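Local atomic coordinates of metallocarboxypeptidase (Trypanosoma cruzi, PDB entry 3DWC), a protein that probably releases single amino acids from the C-terminal end of peptides with broad specificity, except proline, as a metal-dependent carboxypeptidase of the M32 family. Residues V362-E367 with R384-K389; P346-I351 with L394-L399; K4-L9 with A82-M87; V12-Y17 with E284-C289. All coordinates share one frame; numbering follows the deposited sequence.

Contact 1 (V362-E367 with R384-K389); sequences VMLRYE and RVWNEK
Leu364 CD1 sits over one face of the Trp386 indole while the Arg365 guanidinium stands at its edge, and the two pack against this large ring from different sides in a helical hairpin. Helices 358-374 and 382-394 follow each other in the chain, and their segments 362-367 and 384-389 run roughly antiparallel, at 145°. The methyl makes a CH-pi contact, Leu364 CD1 lying 3.8 Å from the centroid of the six-membered ring of Trp386 and almost on the ring normal. Leu364 has chi1 at 102°, well off a staggered position, and in that rotation CD1 lies over the ring. Trp386 has CG anti to its own backbone N, which swings the indole across to the neighbouring helix. Its benzo edge then meets a guanidinium face: Trp386 CH2 lies over the centre of the Arg365 group, 3.6 Å from Arg365 CZ, with the two planes 67° apart, so the contact is edge on face and no flat stack. Arginine suits this buried place because a flat cation can turn its faces to rings, Phe420 making a cation-pi contact, while its N-H groups bond in the plane, NE in a salt bridge with Asp409 and NH2 to His361 O. Further along, the CB atoms of Leu364 and Lys389 touch at 4.0 Å, where the backbones come nearest. Beyond CB the Lys389 chain runs extended, then bends at chi4 to bring its ammonium to Glu367, a buried acid that Arg179 and Tyr393 OH also bind. These partners should favour its charged form. Lys389 NZ reaches Glu367 OE2 at 2.7 Å, arriving from above the carboxylate plane.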
# COMPACT_ATOMS: atom_id res chain seq x y z
N VAL B 362 -15.51 -30.64 -0.22
CA VAL B 362 -15.37 -30.11 -1.57
C VAL B 362 -16.24 -30.91 -2.51
O VAL B 362 -16.98 -30.33 -3.32
CB VAL B 362 -13.87 -30.13 -2.01
CG1 VAL B 362 -13.71 -29.81 -3.50
CG2 VAL B 362 -13.04 -29.17 -1.12
N MET B 363 -16.14 -32.24 -2.44
CA MET B 363 -16.93 -33.09 -3.31
C MET B 363 -18.42 -32.75 -3.23
O MET B 363 -19.11 -32.59 -4.23
CB MET B 363 -16.80 -34.55 -2.92
CG MET B 363 -17.65 -35.44 -3.77
SD MET B 363 -17.03 -37.12 -3.77
CE MET B 363 -17.46 -37.66 -2.13
N LEU B 364 -18.92 -32.66 -2.03
CA LEU B 364 -20.33 -32.28 -1.85
C LEU B 364 -20.72 -30.91 -2.42
O LEU B 364 -21.86 -30.72 -2.85
CB LEU B 364 -20.73 -32.42 -0.40
CG LEU B 364 -20.87 -31.32 0.62
CD1 LEU B 364 -21.97 -30.30 0.35
CD2 LEU B 364 -21.15 -32.07 1.89
N ARG B 365 -19.80 -29.95 -2.42
CA ARG B 365 -20.12 -28.66 -3.01
C ARG B 365 -20.10 -28.78 -4.51
O ARG B 365 -20.93 -28.17 -5.18
CB ARG B 365 -19.20 -27.58 -2.52
CG ARG B 365 -19.33 -27.29 -1.05
CD ARG B 365 -18.08 -26.58 -0.50
NE ARG B 365 -18.31 -25.98 0.82
CZ ARG B 365 -18.52 -26.70 1.91
NH1 ARG B 365 -18.74 -26.12 3.08
NH2 ARG B 365 -18.55 -28.02 1.84
N TYR B 366 -19.19 -29.58 -5.05
CA TYR B 366 -19.14 -29.80 -6.49
C TYR B 366 -20.55 -30.31 -6.97
O TYR B 366 -21.18 -29.72 -7.87
CB TYR B 366 -17.99 -30.77 -6.85
CG TYR B 366 -18.11 -31.27 -8.26
CD1 TYR B 366 -18.41 -32.59 -8.52
CD2 TYR B 366 -18.01 -30.39 -9.34
CE1 TYR B 366 -18.55 -33.04 -9.84
CE2 TYR B 366 -18.14 -30.83 -10.64
CZ TYR B 366 -18.42 -32.15 -10.88
OH TYR B 366 -18.57 -32.55 -12.16
N GLU B 367 -21.04 -31.34 -6.31
CA GLU B 367 -22.23 -32.04 -6.71
C GLU B 367 -23.46 -31.15 -6.71
O GLU B 367 -24.22 -31.12 -7.67
CB GLU B 367 -22.40 -33.29 -5.83
CG GLU B 367 -21.33 -34.31 -6.16
CD GLU B 367 -21.17 -35.44 -5.16
OE1 GLU B 367 -20.25 -36.27 -5.41
OE2 GLU B 367 -21.93 -35.52 -4.17
N ARG B 384 -31.73 -29.69 2.30
CA ARG B 384 -32.05 -31.11 2.31
C ARG B 384 -30.89 -31.94 1.76
O ARG B 384 -30.43 -32.88 2.38
CB ARG B 384 -33.33 -31.34 1.49
CG ARG B 384 -34.04 -32.67 1.76
CD ARG B 384 -33.94 -33.63 0.57
NE ARG B 384 -34.32 -32.97 -0.69
CZ ARG B 384 -34.10 -33.48 -1.90
NH1 ARG B 384 -33.52 -34.67 -2.05
NH2 ARG B 384 -34.47 -32.79 -2.97
N VAL B 385 -30.41 -31.54 0.59
CA VAL B 385 -29.35 -32.26 -0.11
C VAL B 385 -27.98 -32.07 0.57
O VAL B 385 -27.16 -32.97 0.54
CB VAL B 385 -29.27 -31.77 -1.58
CG1 VAL B 385 -28.10 -32.43 -2.30
CG2 VAL B 385 -30.60 -32.05 -2.32
N TRP B 386 -27.75 -30.91 1.18
CA TRP B 386 -26.53 -30.65 1.96
C TRP B 386 -26.43 -31.62 3.11
O TRP B 386 -25.37 -32.21 3.36
CB TRP B 386 -26.57 -29.24 2.54
CG TRP B 386 -25.27 -28.81 3.09
CD1 TRP B 386 -24.74 -29.14 4.30
CD2 TRP B 386 -24.35 -27.95 2.46
NE1 TRP B 386 -23.52 -28.53 4.46
CE2 TRP B 386 -23.25 -27.79 3.34
CE3 TRP B 386 -24.32 -27.29 1.23
CZ2 TRP B 386 -22.16 -27.01 3.03
CZ3 TRP B 386 -23.20 -26.50 0.91
CH2 TRP B 386 -22.15 -26.36 1.81
N ASN B 387 -27.57 -31.79 3.80
CA ASN B 387 -27.70 -32.74 4.91
C ASN B 387 -27.52 -34.20 4.47
O ASN B 387 -26.87 -35.00 5.17
CB ASN B 387 -29.05 -32.55 5.59
CG ASN B 387 -29.28 -33.57 6.69
OD1 ASN B 387 -28.57 -33.57 7.70
ND2 ASN B 387 -30.25 -34.45 6.50
N GLU B 388 -28.14 -34.57 3.35
CA GLU B 388 -28.01 -35.92 2.80
C GLU B 388 -26.55 -36.29 2.56
O GLU B 388 -26.08 -37.37 2.94
CB GLU B 388 -28.75 -36.03 1.47
CG GLU B 388 -30.26 -36.13 1.58
CD GLU B 388 -30.95 -36.21 0.21
OE1 GLU B 388 -32.13 -36.63 0.14
OE2 GLU B 388 -30.29 -35.85 -0.80
N LYS B 389 -25.86 -35.39 1.88
CA LYS B 389 -24.47 -35.58 1.52
C LYS B 389 -23.58 -35.58 2.75
O LYS B 389 -22.66 -36.38 2.83
CB LYS B 389 -24.05 -34.53 0.49
CG LYS B 389 -24.67 -34.82 -0.90
CD LYS B 389 -24.49 -33.72 -1.94
CE LYS B 389 -25.08 -34.11 -3.30
NZ LYS B 389 -24.56 -35.42 -3.85

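Contact 2 (P346-I351 with L394-L399); sequences PGLIRI and LGLETL
Two loop segments lie side by side here and pack without any hydrogen bond between them, a loop-against-loop contact in a largely helical metallopeptidase. Segment 346-351 comes before helix 358-374, while segment 394-399 leads out of helix 382-394; their touching parts run in nearly the same direction, 25° apart. The dense part centres on two leucine methyls. Leu396 CD1 rests directly on the backbone of Gly347, 3.5 Å from Gly347 CA and 3.6 Å from Gly347 C, so main chain serves as the surface for an apolar branch. Leu348 answers from the other loop with its CD2, which touches Leu396 CB at 3.9 Å. Both leucines hold CG anti to the carbonyl carbon and cross obliquely, and the branched side chain lets each present one methyl to the opposing loop. The end at Pro346 is looser. Its ring CB comes within 4.0 Å of Leu394 O but stays 4.3 Å from Leu394 CD2, and it also packs on Leu186 and Gln190 of helix 168-196. Toward solvent lie Gly395, where the chain leaves the helix with a positive phi of 69° that glycine tolerates easily, and Glu397, an exposed residue whose CB points away from 346-351. Thr398, by contrast, is buried: it keeps OG1 between backbone N and carbonyl carbon, which sets its methyl beside N. That methyl slides past the leucine in the opposite direction, Thr398 CG2 meeting Leu348 CD2 at 3.7 Å.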
# COMPACT_ATOMS: atom_id res chain seq x y z
N PRO B 346 -13.93 -35.70 11.92
CA PRO B 346 -14.90 -35.07 11.04
C PRO B 346 -15.71 -34.01 11.75
O PRO B 346 -15.99 -34.15 12.91
CB PRO B 346 -15.78 -36.22 10.62
CG PRO B 346 -14.94 -37.39 10.78
CD PRO B 346 -14.14 -37.14 12.01
N GLY B 347 -16.06 -32.97 11.03
CA GLY B 347 -16.86 -31.89 11.55
C GLY B 347 -17.67 -31.23 10.44
O GLY B 347 -17.68 -31.68 9.30
N LEU B 348 -18.33 -30.14 10.78
CA LEU B 348 -19.31 -29.53 9.91
C LEU B 348 -18.75 -28.43 9.06
O LEU B 348 -19.33 -28.10 8.02
CB LEU B 348 -20.45 -28.94 10.76
CG LEU B 348 -21.38 -29.94 11.43
CD1 LEU B 348 -22.55 -29.22 12.19
CD2 LEU B 348 -21.91 -30.92 10.41
N ILE B 349 -17.65 -27.83 9.50
CA ILE B 349 -17.12 -26.65 8.84
C ILE B 349 -15.89 -27.01 7.94
O ILE B 349 -14.85 -27.35 8.42
CB ILE B 349 -16.69 -25.57 9.88
CG1 ILE B 349 -17.84 -25.24 10.89
CG2 ILE B 349 -16.21 -24.29 9.15
CD1 ILE B 349 -19.12 -24.78 10.27
N ARG B 350 -16.09 -26.88 6.63
CA ARG B 350 -15.05 -26.98 5.62
C ARG B 350 -13.70 -26.34 5.95
O ARG B 350 -12.68 -27.00 5.81
CB ARG B 350 -15.55 -26.45 4.27
CG ARG B 350 -14.54 -26.68 3.12
CD ARG B 350 -14.88 -25.96 1.87
NE ARG B 350 -15.01 -24.54 2.10
CZ ARG B 350 -14.02 -23.65 2.01
NH1 ARG B 350 -12.80 -24.03 1.65
NH2 ARG B 350 -14.26 -22.39 2.29
N ILE B 351 -13.65 -25.08 6.39
CA ILE B 351 -12.32 -24.42 6.62
C ILE B 351 -11.58 -25.00 7.83
O ILE B 351 -10.36 -24.79 8.01
CB ILE B 351 -12.37 -22.86 6.74
CG1 ILE B 351 -13.35 -22.42 7.83
CG2 ILE B 351 -12.76 -22.23 5.46
CD1 ILE B 351 -13.24 -20.93 8.13
N LEU B 394 -19.63 -37.76 5.53
CA LEU B 394 -18.93 -37.45 6.80
C LEU B 394 -19.62 -38.00 8.06
O LEU B 394 -19.10 -37.81 9.16
CB LEU B 394 -18.78 -35.94 6.94
CG LEU B 394 -17.81 -35.29 5.96
CD1 LEU B 394 -18.20 -33.86 5.65
CD2 LEU B 394 -16.38 -35.33 6.49
N GLY B 395 -20.77 -38.64 7.91
CA GLY B 395 -21.51 -39.20 9.05
C GLY B 395 -22.11 -38.17 10.00
O GLY B 395 -22.42 -38.49 11.15
N LEU B 396 -22.33 -36.94 9.52
CA LEU B 396 -22.87 -35.88 10.35
C LEU B 396 -24.10 -35.24 9.75
O LEU B 396 -24.18 -35.07 8.54
CB LEU B 396 -21.81 -34.81 10.57
CG LEU B 396 -20.54 -35.26 11.29
CD1 LEU B 396 -19.59 -34.08 11.35
CD2 LEU B 396 -20.85 -35.80 12.70
N GLU B 397 -25.04 -34.86 10.62
CA GLU B 397 -26.29 -34.19 10.25
C GLU B 397 -26.21 -32.67 10.35
O GLU B 397 -25.60 -32.14 11.27
CB GLU B 397 -27.43 -34.60 11.18
CG GLU B 397 -27.85 -36.05 11.09
CD GLU B 397 -29.18 -36.31 11.78
OE1 GLU B 397 -29.61 -37.48 11.78
OE2 GLU B 397 -29.80 -35.34 12.31
N THR B 398 -26.90 -32.00 9.43
CA THR B 398 -27.06 -30.54 9.43
C THR B 398 -28.52 -30.07 9.37
O THR B 398 -28.77 -28.86 9.39
CB THR B 398 -26.34 -29.91 8.21
OG1 THR B 398 -26.94 -30.37 7.00
CG2 THR B 398 -24.84 -30.27 8.21
N LEU B 399 -29.48 -30.99 9.26
CA LEU B 399 -30.91 -30.62 9.16
C LEU B 399 -31.24 -29.66 10.29
O LEU B 399 -31.03 -29.98 11.47
CB LEU B 399 -31.84 -31.84 9.20
CG LEU B 399 -33.30 -31.59 8.74
CD1 LEU B 399 -33.81 -32.74 7.88
CD2 LEU B 399 -34.24 -31.36 9.92

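Contact 3 (K4-L9 with A82-M87); sequences KPYKEL and ANLREM
Leu9, Leu84 and Met87 form the apolar centre. The thioether of Met87 reaches Leu9 at two points: its chain is extended beyond CG, and Met87 SD lies 3.6 Å from Leu9 CB, while the terminal methyl Met87 CE sits 3.6 Å from Leu9 C, against the backbone. A flexible, unbranched side chain suits this place, since it can reach across to the neighbouring helix and touch both side chain and main chain. Next to it, Leu84 holds CG anti to its backbone N and meets Leu9 methyl to methyl, Leu84 CD1 lying 4.0 Å from Leu9 CD1. This is a helix-helix crossing within the all-helical N-terminal part of the fold, between helices 3-32 and 78-95; the two segments make an angle of 59°, with axes 11.1 Å apart, a spacing filled by these large side chains. Helix 60-71 adds Leu65 and Ile66 beside Leu9, and Ala69 beside Leu84. Outward from the centre comes the ring of Tyr6, with CG anti to the backbone N, which carries it toward the second helix. Met87 sulfur approaches the ring obliquely, 5.2 Å from its centroid, in a Met-aromatic contact, and Tyr6 CD1 brushes Leu84 CB at 4.3 Å. Tyrosine combines this apolar flank with a polar tip. At that tip Asn83 ND2 donates to Tyr6 OH over 3.0 Å in an almost straight bond (170°), with the hydroxyl in the amide plane and the ring turned nearly perpendicular to it. The Asn83 amide is buried and has further partners in the loop, ND2 binding Gln286 OE1 and OD1 accepting from Val288 N.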
# COMPACT_ATOMS: atom_id res chain seq x y z
N LYS B 4 3.98 -7.29 -35.78
CA LYS B 4 3.51 -5.92 -35.55
C LYS B 4 2.29 -5.88 -34.61
O LYS B 4 2.40 -5.31 -33.54
CB LYS B 4 3.27 -5.20 -36.87
CG LYS B 4 3.42 -3.69 -36.77
CD LYS B 4 3.44 -3.06 -38.17
CE LYS B 4 3.61 -1.55 -38.10
NZ LYS B 4 3.15 -1.03 -36.78
N PRO B 5 1.15 -6.48 -35.00
CA PRO B 5 -0.02 -6.50 -34.11
C PRO B 5 0.19 -7.26 -32.81
O PRO B 5 -0.34 -6.85 -31.78
CB PRO B 5 -1.11 -7.18 -34.94
CG PRO B 5 -0.37 -7.94 -35.99
CD PRO B 5 0.84 -7.12 -36.29
N TYR B 6 0.94 -8.37 -32.87
CA TYR B 6 1.29 -9.13 -31.67
C TYR B 6 2.09 -8.25 -30.68
O TYR B 6 1.72 -8.15 -29.49
CB TYR B 6 2.03 -10.44 -31.98
CG TYR B 6 2.64 -11.03 -30.71
CD1 TYR B 6 1.86 -11.71 -29.78
CD2 TYR B 6 3.96 -10.82 -30.39
CE1 TYR B 6 2.40 -12.19 -28.60
CE2 TYR B 6 4.50 -11.28 -29.22
CZ TYR B 6 3.73 -11.97 -28.33
OH TYR B 6 4.33 -12.42 -27.15
N LYS B 7 3.14 -7.60 -31.17
CA LYS B 7 3.93 -6.68 -30.34
C LYS B 7 3.10 -5.49 -29.80
O LYS B 7 3.32 -5.02 -28.67
CB LYS B 7 5.17 -6.19 -31.09
CG LYS B 7 6.29 -7.24 -31.19
CD LYS B 7 7.12 -7.25 -29.90
CE LYS B 7 7.91 -8.53 -29.72
NZ LYS B 7 8.78 -8.46 -28.50
N GLU B 8 2.15 -5.02 -30.60
CA GLU B 8 1.24 -3.99 -30.13
C GLU B 8 0.38 -4.53 -28.98
O GLU B 8 0.19 -3.85 -28.00
CB GLU B 8 0.36 -3.48 -31.26
CG GLU B 8 -0.74 -2.51 -30.82
CD GLU B 8 -0.21 -1.16 -30.37
OE1 GLU B 8 -0.83 -0.56 -29.44
OE2 GLU B 8 0.82 -0.71 -30.94
N LEU B 9 -0.11 -5.77 -29.10
CA LEU B 9 -0.77 -6.42 -27.99
C LEU B 9 0.13 -6.53 -26.77
O LEU B 9 -0.31 -6.34 -25.64
CB LEU B 9 -1.33 -7.79 -28.38
CG LEU B 9 -2.63 -7.72 -29.20
CD1 LEU B 9 -2.76 -8.94 -30.11
CD2 LEU B 9 -3.87 -7.58 -28.34
N ALA B 82 2.11 -18.98 -27.50
CA ALA B 82 1.39 -19.30 -26.25
C ALA B 82 0.85 -18.02 -25.60
O ALA B 82 -0.28 -17.98 -25.04
CB ALA B 82 2.29 -19.98 -25.25
N ASN B 83 1.66 -16.96 -25.68
CA ASN B 83 1.27 -15.69 -25.06
C ASN B 83 0.04 -15.17 -25.80
O ASN B 83 -0.91 -14.71 -25.16
CB ASN B 83 2.44 -14.71 -25.06
CG ASN B 83 2.20 -13.48 -24.21
OD1 ASN B 83 1.61 -13.55 -23.12
ND2 ASN B 83 2.67 -12.33 -24.70
N LEU B 84 0.02 -15.31 -27.14
CA LEU B 84 -1.15 -14.85 -27.90
C LEU B 84 -2.41 -15.63 -27.49
O LEU B 84 -3.49 -15.05 -27.39
CB LEU B 84 -0.91 -14.95 -29.41
CG LEU B 84 -1.99 -14.41 -30.36
CD1 LEU B 84 -2.39 -12.97 -30.03
CD2 LEU B 84 -1.52 -14.53 -31.83
N ARG B 85 -2.26 -16.94 -27.27
CA ARG B 85 -3.35 -17.76 -26.69
C ARG B 85 -3.84 -17.21 -25.34
O ARG B 85 -5.03 -17.13 -25.08
CB ARG B 85 -2.89 -19.21 -26.50
CG ARG B 85 -3.98 -20.19 -26.09
CD ARG B 85 -3.39 -21.55 -25.73
NE ARG B 85 -2.46 -21.44 -24.60
CZ ARG B 85 -1.34 -22.14 -24.44
NH1 ARG B 85 -0.95 -23.03 -25.33
NH2 ARG B 85 -0.60 -21.93 -23.36
N GLU B 86 -2.90 -16.85 -24.47
CA GLU B 86 -3.27 -16.37 -23.15
C GLU B 86 -3.90 -14.98 -23.23
O GLU B 86 -4.80 -14.67 -22.45
CB GLU B 86 -2.10 -16.46 -22.19
CG GLU B 86 -1.63 -17.86 -21.98
CD GLU B 86 -2.74 -18.83 -21.56
OE1 GLU B 86 -3.55 -18.47 -20.69
OE2 GLU B 86 -2.76 -19.97 -22.07
N MET B 87 -3.46 -14.16 -24.19
CA MET B 87 -4.07 -12.86 -24.44
C MET B 87 -5.54 -12.98 -24.84
O MET B 87 -6.37 -12.25 -24.35
CB MET B 87 -3.34 -12.12 -25.57
CG MET B 87 -1.96 -11.60 -25.22
SD MET B 87 -1.12 -10.97 -26.67
CE MET B 87 0.21 -10.03 -25.87

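Contact 4 (V12-Y17 with E284-C289); sequences VFTKLY and ETQPVC
Thr285, the residue most covered here, is wedged between two side chains of helix 3-32, where the loop before helix 294-309 packs against the helix and then closes in a type I beta turn from Gln286 to Cys289. Its backbone passes beneath an aromatic ring: Thr285 CA lies 3.7 Å from the centroid of the Tyr17 ring, 12° off the normal, a CH-pi contact. Tyr17 reaches this position with CG anti to its backbone N, and the same ring face receives Thr285 CB and CG2 near Tyr17 CD2. Small, branched and polar, threonine can offer carbon to the ring and a hydroxyl to the helix. Thr285 OG1 bonds Thr14 OG1 at 2.6 Å, and Thr14 OG1 also bonds Glu10 O within its own helix. Phe13 supplies the apolar flank: Phe13 CD2 touches Pro287 CG at 4.0 Å, ring and pyrrolidine crossing at about a right angle, with Met87 of helix 78-95 close to both. Phe13 CB lies 3.8 Å from Gln286 OE1, an oxygen already bonded to Asn83. Two backbone carbonyls, Phe13 O and Thr285 O, face each other as acceptors, and a water lies between them and donates to both, 2.9 Å to Phe13 O and 2.5 Å to Thr285 O. At the far tip Tyr17 OH binds Glu245. A second water donates to the same hydroxyl, 2.7 Å from Tyr17 OH, and to the loop, 2.6 Å from Glu284 O.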
# COMPACT_ATOMS: atom_id res chain seq x y z
N VAL B 12 0.05 -3.29 -24.94
CA VAL B 12 -1.21 -3.12 -24.24
C VAL B 12 -1.20 -3.95 -22.98
O VAL B 12 -1.59 -3.47 -21.94
CB VAL B 12 -2.40 -3.54 -25.10
CG1 VAL B 12 -3.68 -3.54 -24.29
CG2 VAL B 12 -2.52 -2.61 -26.31
N PHE B 13 -0.70 -5.18 -23.05
CA PHE B 13 -0.77 -6.06 -21.87
C PHE B 13 0.21 -5.65 -20.75
O PHE B 13 -0.07 -5.85 -19.58
CB PHE B 13 -0.65 -7.53 -22.29
CG PHE B 13 -1.97 -8.12 -22.66
CD1 PHE B 13 -2.48 -7.97 -23.93
CD2 PHE B 13 -2.75 -8.76 -21.70
CE1 PHE B 13 -3.72 -8.50 -24.28
CE2 PHE B 13 -4.00 -9.26 -22.04
CZ PHE B 13 -4.48 -9.12 -23.35
N THR B 14 1.34 -5.06 -21.12
CA THR B 14 2.25 -4.44 -20.18
C THR B 14 1.57 -3.25 -19.49
O THR B 14 1.73 -3.10 -18.30
CB THR B 14 3.56 -4.02 -20.87
OG1 THR B 14 4.24 -5.23 -21.31
CG2 THR B 14 4.49 -3.20 -19.92
N LYS B 15 0.80 -2.46 -20.23
CA LYS B 15 0.02 -1.37 -19.64
C LYS B 15 -0.91 -1.90 -18.56
O LYS B 15 -0.88 -1.42 -17.42
CB LYS B 15 -0.75 -0.63 -20.74
CG LYS B 15 -1.18 0.74 -20.40
CD LYS B 15 -1.31 1.64 -21.62
CE LYS B 15 -2.25 1.06 -22.68
NZ LYS B 15 -2.95 2.11 -23.54
N LEU B 16 -1.70 -2.91 -18.92
CA LEU B 16 -2.63 -3.57 -17.99
C LEU B 16 -1.95 -4.14 -16.75
O LEU B 16 -2.46 -3.99 -15.65
CB LEU B 16 -3.40 -4.70 -18.70
CG LEU B 16 -4.44 -4.26 -19.75
CD1 LEU B 16 -4.94 -5.48 -20.53
CD2 LEU B 16 -5.65 -3.38 -19.11
N TYR B 17 -0.79 -4.77 -16.94
CA TYR B 17 0.05 -5.29 -15.84
C TYR B 17 0.41 -4.16 -14.88
O TYR B 17 0.29 -4.31 -13.65
CB TYR B 17 1.29 -5.97 -16.42
CG TYR B 17 2.19 -6.66 -15.43
CD1 TYR B 17 1.91 -7.94 -15.00
CD2 TYR B 17 3.33 -6.04 -14.93
CE1 TYR B 17 2.76 -8.60 -14.08
CE2 TYR B 17 4.15 -6.66 -14.00
CZ TYR B 17 3.88 -7.95 -13.60
OH TYR B 17 4.71 -8.60 -12.68
N GLU B 284 7.65 -11.34 -18.39
CA GLU B 284 7.21 -11.02 -17.01
C GLU B 284 5.91 -10.19 -16.89
O GLU B 284 5.10 -10.45 -16.00
CB GLU B 284 8.36 -10.35 -16.24
CG GLU B 284 9.49 -11.31 -15.90
CD GLU B 284 10.53 -11.47 -16.98
OE1 GLU B 284 11.38 -12.35 -16.82
OE2 GLU B 284 10.52 -10.74 -18.00
N THR B 285 5.70 -9.26 -17.81
CA THR B 285 4.50 -8.38 -17.77
C THR B 285 3.33 -8.89 -18.65
O THR B 285 2.35 -8.17 -18.87
CB THR B 285 4.88 -6.99 -18.28
OG1 THR B 285 5.16 -7.07 -19.69
CG2 THR B 285 6.13 -6.46 -17.53
N GLN B 286 3.43 -10.14 -19.11
CA GLN B 286 2.49 -10.76 -20.03
C GLN B 286 1.67 -11.89 -19.42
O GLN B 286 2.12 -12.55 -18.46
CB GLN B 286 3.29 -11.36 -21.20
CG GLN B 286 4.09 -10.32 -22.00
CD GLN B 286 3.20 -9.32 -22.69
OE1 GLN B 286 2.31 -9.70 -23.45
NE2 GLN B 286 3.46 -8.02 -22.45
N PRO B 287 0.53 -12.20 -20.04
CA PRO B 287 -0.37 -13.15 -19.46
C PRO B 287 0.11 -14.63 -19.54
O PRO B 287 -0.44 -15.46 -18.83
CB PRO B 287 -1.67 -12.89 -20.22
CG PRO B 287 -1.25 -12.45 -21.53
CD PRO B 287 0.00 -11.67 -21.32
N VAL B 288 1.12 -14.94 -20.35
CA VAL B 288 1.73 -16.28 -20.33
C VAL B 288 2.60 -16.50 -19.07
O VAL B 288 2.81 -17.62 -18.64
CB VAL B 288 2.57 -16.51 -21.57
CG1 VAL B 288 3.87 -15.71 -21.52
CG2 VAL B 288 2.82 -18.06 -21.77
N CYS B 289 3.10 -15.40 -18.49
CA CYS B 289 3.86 -15.49 -17.26
C CYS B 289 2.90 -15.30 -16.12
O CYS B 289 2.94 -14.28 -15.46
CB CYS B 289 4.96 -14.45 -17.22
SG CYS B 289 5.87 -14.51 -15.69
O HOH W 1 -0.15 -8.66 -18.83
O HOH W 2 5.23 -11.16 -13.48

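How the contacts relate
The four contacts fall into two pairs. Contacts 1 and 2 have centres about 10 Å apart and meet through Asn387, whose OD1 is 2.9 Å from Thr398 N, so the second helix of the hairpin ties down the loop that leaves it. Contacts 3 and 4, also about 10 Å apart between centres, share helix 3-32 and are joined by the Asn83 amide and by packing of Met87 CE on Gln286 OE1 at 3.2 Å. The pairs are far from each other, 39 to 47 Å between centres, contact 4 lying across the chain's centre from contacts 1 and 2. All four lie away from the cobalt site of His267, His271 and Glu298.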